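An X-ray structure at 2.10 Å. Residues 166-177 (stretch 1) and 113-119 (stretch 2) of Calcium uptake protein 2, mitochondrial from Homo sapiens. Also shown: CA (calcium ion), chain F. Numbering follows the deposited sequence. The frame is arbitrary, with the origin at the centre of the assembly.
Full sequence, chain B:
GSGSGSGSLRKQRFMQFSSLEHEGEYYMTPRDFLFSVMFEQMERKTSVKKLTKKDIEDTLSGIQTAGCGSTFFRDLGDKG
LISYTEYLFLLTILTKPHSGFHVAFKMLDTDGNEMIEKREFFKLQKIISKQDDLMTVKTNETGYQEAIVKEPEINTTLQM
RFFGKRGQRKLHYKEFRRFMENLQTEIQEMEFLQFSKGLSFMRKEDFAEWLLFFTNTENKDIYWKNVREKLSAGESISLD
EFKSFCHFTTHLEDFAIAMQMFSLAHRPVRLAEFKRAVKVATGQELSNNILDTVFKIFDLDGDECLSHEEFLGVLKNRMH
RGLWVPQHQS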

ATOM      1  N   ARG B 166     -26.189   7.105  25.717  1.00 63.57           N
ATOM      2  CA  ARG B 166     -26.348   5.676  25.961  1.00 69.43           C
ATOM      3  C   ARG B 166     -26.083   4.834  24.718  1.00 64.45           C
ATOM      4  O   ARG B 166     -26.469   3.658  24.682  1.00 66.96           O
ATOM      5  CB  ARG B 166     -27.756   5.377  26.481  1.00 75.93           C
ATOM      6  CG  ARG B 166     -28.327   6.317  27.390  1.00 79.36           C
ATOM      7  CD  ARG B 166     -28.464   5.800  28.730  1.00 83.08           C
ATOM      8  NE  ARG B 166     -28.457   6.667  29.555  1.00 86.13           N
ATOM      9  CZ  ARG B 166     -27.981   6.562  30.509  1.00 87.63           C
ATOM     10  NH1 ARG B 166     -27.469   5.625  30.747  1.00 87.10           N
ATOM     11  NH2 ARG B 166     -28.003   7.394  31.223  1.00 88.83           N
ATOM     12  N   GLY B 167     -25.362   5.383  23.745  1.00 63.05           N
ATOM     13  CA  GLY B 167     -25.224   4.676  22.490  1.00 54.31           C
ATOM     14  C   GLY B 167     -26.528   4.570  21.736  1.00 52.62           C
ATOM     15  O   GLY B 167     -26.734   3.610  20.986  1.00 52.92           O
ATOM     16  N   GLN B 168     -27.434   5.527  21.941  1.00 57.31           N
ATOM     17  CA  GLN B 168     -28.691   5.533  21.200  1.00 58.58           C
ATOM     18  C   GLN B 168     -28.442   5.597  19.695  1.00 50.09           C
ATOM     19  O   GLN B 168     -29.001   4.808  18.927  1.00 49.10           O
ATOM     20  CB  GLN B 168     -29.561   6.714  21.653  1.00 60.28           C
ATOM     21  CG  GLN B 168     -28.815   8.053  21.796  1.00 61.52           C
ATOM     22  CD  GLN B 168     -28.373   8.338  23.220  1.00 56.51           C
ATOM     23  OE1 GLN B 168     -28.063   7.419  23.972  1.00 53.35           O
ATOM     24  NE2 GLN B 168     -28.328   9.616  23.590  1.00 57.82           N
ATOM     25  N   ARG B 169     -27.581   6.513  19.264  1.00 37.64           N
ATOM     26  CA  ARG B 169     -27.475   6.898  17.865  1.00 35.46           C
ATOM     27  C   ARG B 169     -26.484   5.995  17.136  1.00 31.21           C
ATOM     28  O   ARG B 169     -25.588   5.399  17.738  1.00 27.20           O
ATOM     29  CB  ARG B 169     -27.052   8.369  17.769  1.00 46.87           C
ATOM     30  CG  ARG B 169     -27.187   9.018  16.388  1.00 62.08           C
ATOM     31  CD  ARG B 169     -26.596  10.431  16.406  1.00 70.30           C
ATOM     32  NE  ARG B 169     -26.199  10.916  15.083  1.00 74.14           N
ATOM     33  CZ  ARG B 169     -25.053  10.598  14.481  1.00 73.86           C
ATOM     34  NH1 ARG B 169     -24.202   9.768  15.072  1.00 62.37           N
ATOM     35  NH2 ARG B 169     -24.761  11.095  13.279  1.00 76.03           N
ATOM     36  N   LYS B 170     -26.673   5.870  15.827  1.00 28.18           N
ATOM     37  CA  LYS B 170     -25.778   5.100  14.980  1.00 32.49           C
ATOM     38  C   LYS B 170     -25.180   6.032  13.932  1.00 39.52           C
ATOM     39  O   LYS B 170     -25.853   6.953  13.455  1.00 34.39           O
ATOM     40  CB  LYS B 170     -26.529   3.930  14.343  1.00 38.50           C
ATOM     41  CG  LYS B 170     -27.528   3.278  15.318  1.00 49.21           C
ATOM     42  CD  LYS B 170     -27.808   1.817  15.011  1.00 54.12           C
ATOM     43  CE  LYS B 170     -29.216   1.390  15.453  1.00 58.53           C
ATOM     44  NZ  LYS B 170     -30.153   1.190  14.305  1.00 58.64           N
ATOM     45  N   LEU B 171     -23.911   5.801  13.578  1.00 31.74           N
ATOM     46  CA  LEU B 171     -23.146   6.713  12.724  1.00 25.75           C
ATOM     47  C   LEU B 171     -23.119   6.176  11.291  1.00 24.38           C
ATOM     48  O   LEU B 171     -22.535   5.123  11.018  1.00 24.34           O
ATOM     49  CB  LEU B 171     -21.730   6.896  13.278  1.00 22.11           C
ATOM     50  CG  LEU B 171     -20.744   7.794  12.530  1.00 22.06           C
ATOM     51  CD1 LEU B 171     -21.278   9.211  12.463  1.00 24.57           C
ATOM     52  CD2 LEU B 171     -19.368   7.786  13.209  1.00 25.34           C
ATOM     53  N   HIS B 172     -23.749   6.905  10.377  1.00 25.17           N
ATOM     54  CA  HIS B 172     -23.764   6.525   8.972  1.00 24.51           C
ATOM     55  C   HIS B 172     -22.515   7.061   8.286  1.00 27.23           C
ATOM     56  O   HIS B 172     -21.790   7.899   8.831  1.00 25.77           O
ATOM     57  CB  HIS B 172     -25.034   7.046   8.300  1.00 30.47           C
ATOM     58  CG  HIS B 172     -26.286   6.478   8.889  1.00 32.57           C
ATOM     59  ND1 HIS B 172     -27.031   5.502   8.259  1.00 35.87           N
ATOM     60  CD2 HIS B 172     -26.899   6.716  10.074  1.00 40.68           C
ATOM     61  CE1 HIS B 172     -28.063   5.183   9.020  1.00 38.85           C
ATOM     62  NE2 HIS B 172     -28.002   5.899  10.129  1.00 38.70           N
ATOM     63  N   TYR B 173     -22.253   6.572   7.070  1.00 17.08           N
ATOM     64  CA  TYR B 173     -20.995   6.933   6.431  1.00 20.20           C
ATOM     65  C   TYR B 173     -20.911   8.428   6.158  1.00 34.55           C
ATOM     66  O   TYR B 173     -19.835   9.031   6.285  1.00 26.53           O
ATOM     67  CB  TYR B 173     -20.783   6.162   5.135  1.00 20.40           C
ATOM     68  CG  TYR B 173     -19.493   6.590   4.490  1.00 25.13           C
ATOM     69  CD1 TYR B 173     -18.282   6.489   5.192  1.00 15.72           C
ATOM     70  CD2 TYR B 173     -19.473   7.131   3.201  1.00 22.20           C
ATOM     71  CE1 TYR B 173     -17.085   6.906   4.621  1.00 21.36           C
ATOM     72  CE2 TYR B 173     -18.293   7.543   2.626  1.00 28.71           C
ATOM     73  CZ  TYR B 173     -17.095   7.428   3.345  1.00 24.85           C
ATOM     74  OH  TYR B 173     -15.920   7.835   2.772  1.00 26.22           O
ATOM     75  N   LYS B 174     -22.025   9.053   5.771  1.00 28.60           N
ATOM     76  CA  LYS B 174     -21.887  10.443   5.351  1.00 27.40           C
ATOM     77  C   LYS B 174     -21.576  11.356   6.531  1.00 18.52           C
ATOM     78  O   LYS B 174     -20.836  12.328   6.364  1.00 25.00           O
ATOM     79  CB  LYS B 174     -23.120  10.893   4.568  1.00 34.19           C
ATOM     80  CG  LYS B 174     -24.228  11.535   5.345  1.00 42.86           C
ATOM     81  CD  LYS B 174     -25.375  11.904   4.381  1.00 54.25           C
ATOM     82  CE  LYS B 174     -26.563  12.494   5.121  1.00 51.89           C
ATOM     83  NZ  LYS B 174     -27.762  12.710   4.271  1.00 50.21           N
ATOM     84  N   GLU B 175     -22.077  11.043   7.730  1.00 17.14           N
ATOM     85  CA  GLU B 175     -21.583  11.901   8.801  1.00 25.20           C
ATOM     86  C   GLU B 175     -20.205  11.449   9.289  1.00 23.23           C
ATOM     87  O   GLU B 175     -19.389  12.278   9.695  1.00 21.64           O
ATOM     88  CB  GLU B 175     -22.537  11.912  10.000  1.00 27.73           C
ATOM     89  CG  GLU B 175     -23.845  12.556   9.870  1.00 52.20           C
ATOM     90  CD  GLU B 175     -24.618  12.161   8.650  1.00 60.11           C
ATOM     91  OE1 GLU B 175     -24.891  12.960   7.880  1.00 58.09           O
ATOM     92  OE2 GLU B 175     -24.945  11.058   8.462  1.00 56.76           O
ATOM     93  N   PHE B 176     -19.787  10.192   9.112  1.00 17.46           N
ATOM     94  CA  PHE B 176     -18.402   9.807   9.398  1.00 17.36           C
ATOM     95  C   PHE B 176     -17.442  10.518   8.451  1.00 20.28           C
ATOM     96  O   PHE B 176     -16.458  11.117   8.887  1.00 18.84           O
ATOM     97  CB  PHE B 176     -18.265   8.285   9.283  1.00 21.90           C
ATOM     98  CG  PHE B 176     -16.847   7.745   9.469  1.00 20.67           C
ATOM     99  CD1 PHE B 176     -16.439   7.241  10.694  1.00 20.17           C
ATOM    100  CD2 PHE B 176     -15.959   7.684   8.398  1.00 21.33           C
ATOM    101  CE1 PHE B 176     -15.161   6.698  10.868  1.00 22.56           C
ATOM    102  CE2 PHE B 176     -14.668   7.143   8.559  1.00 18.66           C
ATOM    103  CZ  PHE B 176     -14.274   6.653   9.800  1.00 19.71           C
ATOM    104  N   ARG B 177     -17.734  10.465   7.142  1.00 15.61           N
ATOM    105  CA  ARG B 177     -16.887  11.097   6.137  1.00 21.56           C
ATOM    106  C   ARG B 177     -16.754  12.596   6.373  1.00 18.06           C
ATOM    107  O   ARG B 177     -15.665  13.159   6.243  1.00 16.35           O
ATOM    108  CB  ARG B 177     -17.451  10.839   4.738  1.00 20.00           C
ATOM    109  CG  ARG B 177     -16.731  11.617   3.632  1.00 23.30           C
ATOM    110  CD  ARG B 177     -17.353  11.426   2.235  1.00 29.19           C
ATOM    111  NE  ARG B 177     -18.805  11.588   2.255  1.00 32.07           N
ATOM    112  CZ  ARG B 177     -19.431  12.766   2.255  1.00 45.10           C
ATOM    113  NH1 ARG B 177     -18.742  13.906   2.224  1.00 39.97           N
ATOM    114  NH2 ARG B 177     -20.755  12.808   2.281  1.00 55.13           N
TER
HETATM  115 CA    CA F 501     -22.392  -1.855  12.048  1.00 22.68          CA
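Stretch 2 113-119: NEMIEKR

Stretch 2 lies antiparallel to stretch 1, so its sequence runs backward as stretch 1 is read forward. K118 is level with G167, E117 with K170, I116 with L171 and M115 with H172. Each stretch passes from a loop through a short, weakly bonded strand into a helix that continues later in the chain. Together they bury 496 Å², both sides summed.

R166 is poorly ordered and makes no contact with stretch 2. G167 is the first residue to touch stretch 2. Its CA lies 3.8 Å from CD of K118, whose side chain is fully extended, with all four chi angles t. G167 has phi 67°, a value that favours glycine, and an ideal CB here would come within 3.2 Å of CD of K118. Q168 points away. R169 also points away, but its backbone takes part through water 2. This water donates to G167 O at 3.0 Å and to R169 O at 2.5 Å, and accepts from K118 N at 3.0 Å. It thus ties the loop to the first turn of the helix in stretch 2.

K170 points toward stretch 2. Its CD lies 3.1 Å from CE of M115 and 3.3 Å from OE2 of E117. The charged NZ of K170 stays 4.5 Å from OE2 of E117, beyond a salt bridge. E117 is the N-cap residue of its helix.

L171 pairs with I116, with their CA atoms 5.0 Å apart. L171 N donates to I116 O at 2.9 Å, and I116 N donates to L171 O at 2.8 Å. Both bonds are nearly straight. L171 O also receives a CA-H...O contact from M115 CA at 3.4 Å. The side chains of L171 and I116 share one face of the sheet, CB to CB 4.4 Å, and both residues are buried.

H172 lies beside M115, CA to CA 4.7 Å, in a loose pairing. Their side chains are on the other face. CG of M115 sits over a face of the H172 ring, 3.5 Å from CE1 of H172. M115 O binds the calcium ion CA at 2.3 Å, as does OD1 of N113 at 2.5 Å.

H172 occupies the N-cap position, right before the helix that begins at Y173. Water 1 accepts from Y173 N at 3.0 Å and donates to E114 O at 2.6 Å, bridging atoms that are 4.3 Å apart. K174, E175 and R177 do not reach stretch 2. F176 does: its CD1 lies 4.1 Å from CD1 of I116, extending the apolar contact begun by L171.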

ATOM      1  N   ASN B 113     -23.785  -3.524   8.302  1.00 25.18           N
ATOM      2  CA  ASN B 113     -25.076  -2.858   8.130  1.00 25.54           C
ATOM      3  C   ASN B 113     -24.919  -1.382   7.798  1.00 26.05           C
ATOM      4  O   ASN B 113     -25.888  -0.623   7.915  1.00 25.20           O
ATOM      5  CB  ASN B 113     -25.973  -3.050   9.368  1.00 19.14           C
ATOM      6  CG  ASN B 113     -25.496  -2.263  10.587  1.00 26.49           C
ATOM      7  OD1 ASN B 113     -24.406  -1.689  10.594  1.00 22.96           O
ATOM      8  ND2 ASN B 113     -26.312  -2.263  11.642  1.00 25.87           N
ATOM      9  N   GLU B 114     -23.715  -0.960   7.386  1.00 24.09           N
ATOM     10  CA  GLU B 114     -23.450   0.374   6.854  1.00 21.57           C
ATOM     11  C   GLU B 114     -23.623   1.466   7.891  1.00 20.27           C
ATOM     12  O   GLU B 114     -23.805   2.634   7.549  1.00 26.38           O
ATOM     13  CB  GLU B 114     -24.334   0.666   5.635  1.00 31.24           C
ATOM     14  CG  GLU B 114     -24.323  -0.433   4.608  1.00 32.96           C
ATOM     15  CD  GLU B 114     -22.987  -0.567   3.896  1.00 46.32           C
ATOM     16  OE1 GLU B 114     -22.082   0.258   4.142  1.00 55.03           O
ATOM     17  OE2 GLU B 114     -22.844  -1.497   3.075  1.00 53.63           O
ATOM     18  N   MET B 115     -23.579   1.101   9.165  1.00 20.29           N
ATOM     19  CA  MET B 115     -23.666   2.037  10.262  1.00 26.53           C
ATOM     20  C   MET B 115     -22.691   1.576  11.327  1.00 26.80           C
ATOM     21  O   MET B 115     -22.565   0.376  11.593  1.00 23.73           O
ATOM     22  CB  MET B 115     -25.083   2.105  10.845  1.00 32.52           C
ATOM     23  CG  MET B 115     -26.155   2.368   9.844  1.00 54.64           C
ATOM     24  SD  MET B 115     -27.771   1.755  10.292  1.00 57.23           S
ATOM     25  CE  MET B 115     -27.798   2.070  11.946  1.00 41.29           C
ATOM     26  N   ILE B 116     -22.000   2.507  11.945  1.00 22.28           N
ATOM     27  CA  ILE B 116     -21.125   2.156  13.039  1.00 19.63           C
ATOM     28  C   ILE B 116     -21.880   2.370  14.333  1.00 24.11           C
ATOM     29  O   ILE B 116     -22.468   3.435  14.561  1.00 24.26           O
ATOM     30  CB  ILE B 116     -19.831   2.974  13.006  1.00 20.28           C
ATOM     31  CG1 ILE B 116     -18.994   2.567  11.792  1.00 14.85           C
ATOM     32  CG2 ILE B 116     -19.081   2.753  14.316  1.00 20.32           C
ATOM     33  CD1 ILE B 116     -17.805   3.472  11.586  1.00 31.29           C
ATOM     34  N   GLU B 117     -21.886   1.357  15.174  1.00 17.91           N
ATOM     35  CA  GLU B 117     -22.553   1.470  16.453  1.00 21.43           C
ATOM     36  C   GLU B 117     -21.512   1.554  17.554  1.00 18.16           C
ATOM     37  O   GLU B 117     -20.354   1.155  17.374  1.00 18.30           O
ATOM     38  CB  GLU B 117     -23.509   0.292  16.641  1.00 28.61           C
ATOM     39  CG  GLU B 117     -24.339   0.112  15.384  1.00 45.62           C
ATOM     40  CD  GLU B 117     -25.626  -0.661  15.592  1.00 55.50           C
ATOM     41  OE1 GLU B 117     -26.027  -0.892  16.752  1.00 63.10           O
ATOM     42  OE2 GLU B 117     -26.237  -1.040  14.575  1.00 54.27           O
ATOM     43  N   LYS B 118     -21.930   2.119  18.693  1.00 17.83           N
ATOM     44  CA  LYS B 118     -21.006   2.300  19.804  1.00 18.94           C
ATOM     45  C   LYS B 118     -20.224   1.022  20.077  1.00 28.38           C
ATOM     46  O   LYS B 118     -19.012   1.068  20.316  1.00 24.62           O
ATOM     47  CB  LYS B 118     -21.759   2.758  21.056  1.00 24.84           C
ATOM     48  CG  LYS B 118     -20.837   3.158  22.213  1.00 29.03           C
ATOM     49  CD  LYS B 118     -21.611   3.834  23.336  1.00 37.39           C
ATOM     50  CE  LYS B 118     -20.687   4.190  24.500  1.00 42.49           C
ATOM     51  NZ  LYS B 118     -21.377   4.977  25.560  1.00 40.07           N
ATOM     52  N   ARG B 119     -20.896  -0.132  19.987  1.00 25.53           N
ATOM     53  CA  ARG B 119     -20.247  -1.414  20.265  1.00 22.72           C
ATOM     54  C   ARG B 119     -19.131  -1.700  19.272  1.00 20.94           C
ATOM     55  O   ARG B 119     -18.096  -2.274  19.634  1.00 26.34           O
ATOM     56  CB  ARG B 119     -21.287  -2.541  20.229  1.00 34.89           C
ATOM     57  CG  ARG B 119     -20.724  -3.908  19.852  1.00 40.36           C
ATOM     58  CD  ARG B 119     -21.833  -4.967  19.647  1.00 40.53           C
ATOM     59  NE  ARG B 119     -22.836  -4.529  18.679  1.00 43.99           N
ATOM     60  CZ  ARG B 119     -24.008  -3.998  19.010  1.00 42.16           C
ATOM     61  NH1 ARG B 119     -24.329  -3.842  20.282  1.00 43.66           N
ATOM     62  NH2 ARG B 119     -24.859  -3.615  18.070  1.00 39.01           N
TER
HETATM   63  O   HOH W   1     -23.806   4.436   5.713  1.00 21.26           O
HETATM   64  O   HOH W   2     -24.758   3.252  18.824  1.00 24.79           O
HETATM   65  O   HOH W   3     -24.093  -2.322  13.979  1.00 32.94           O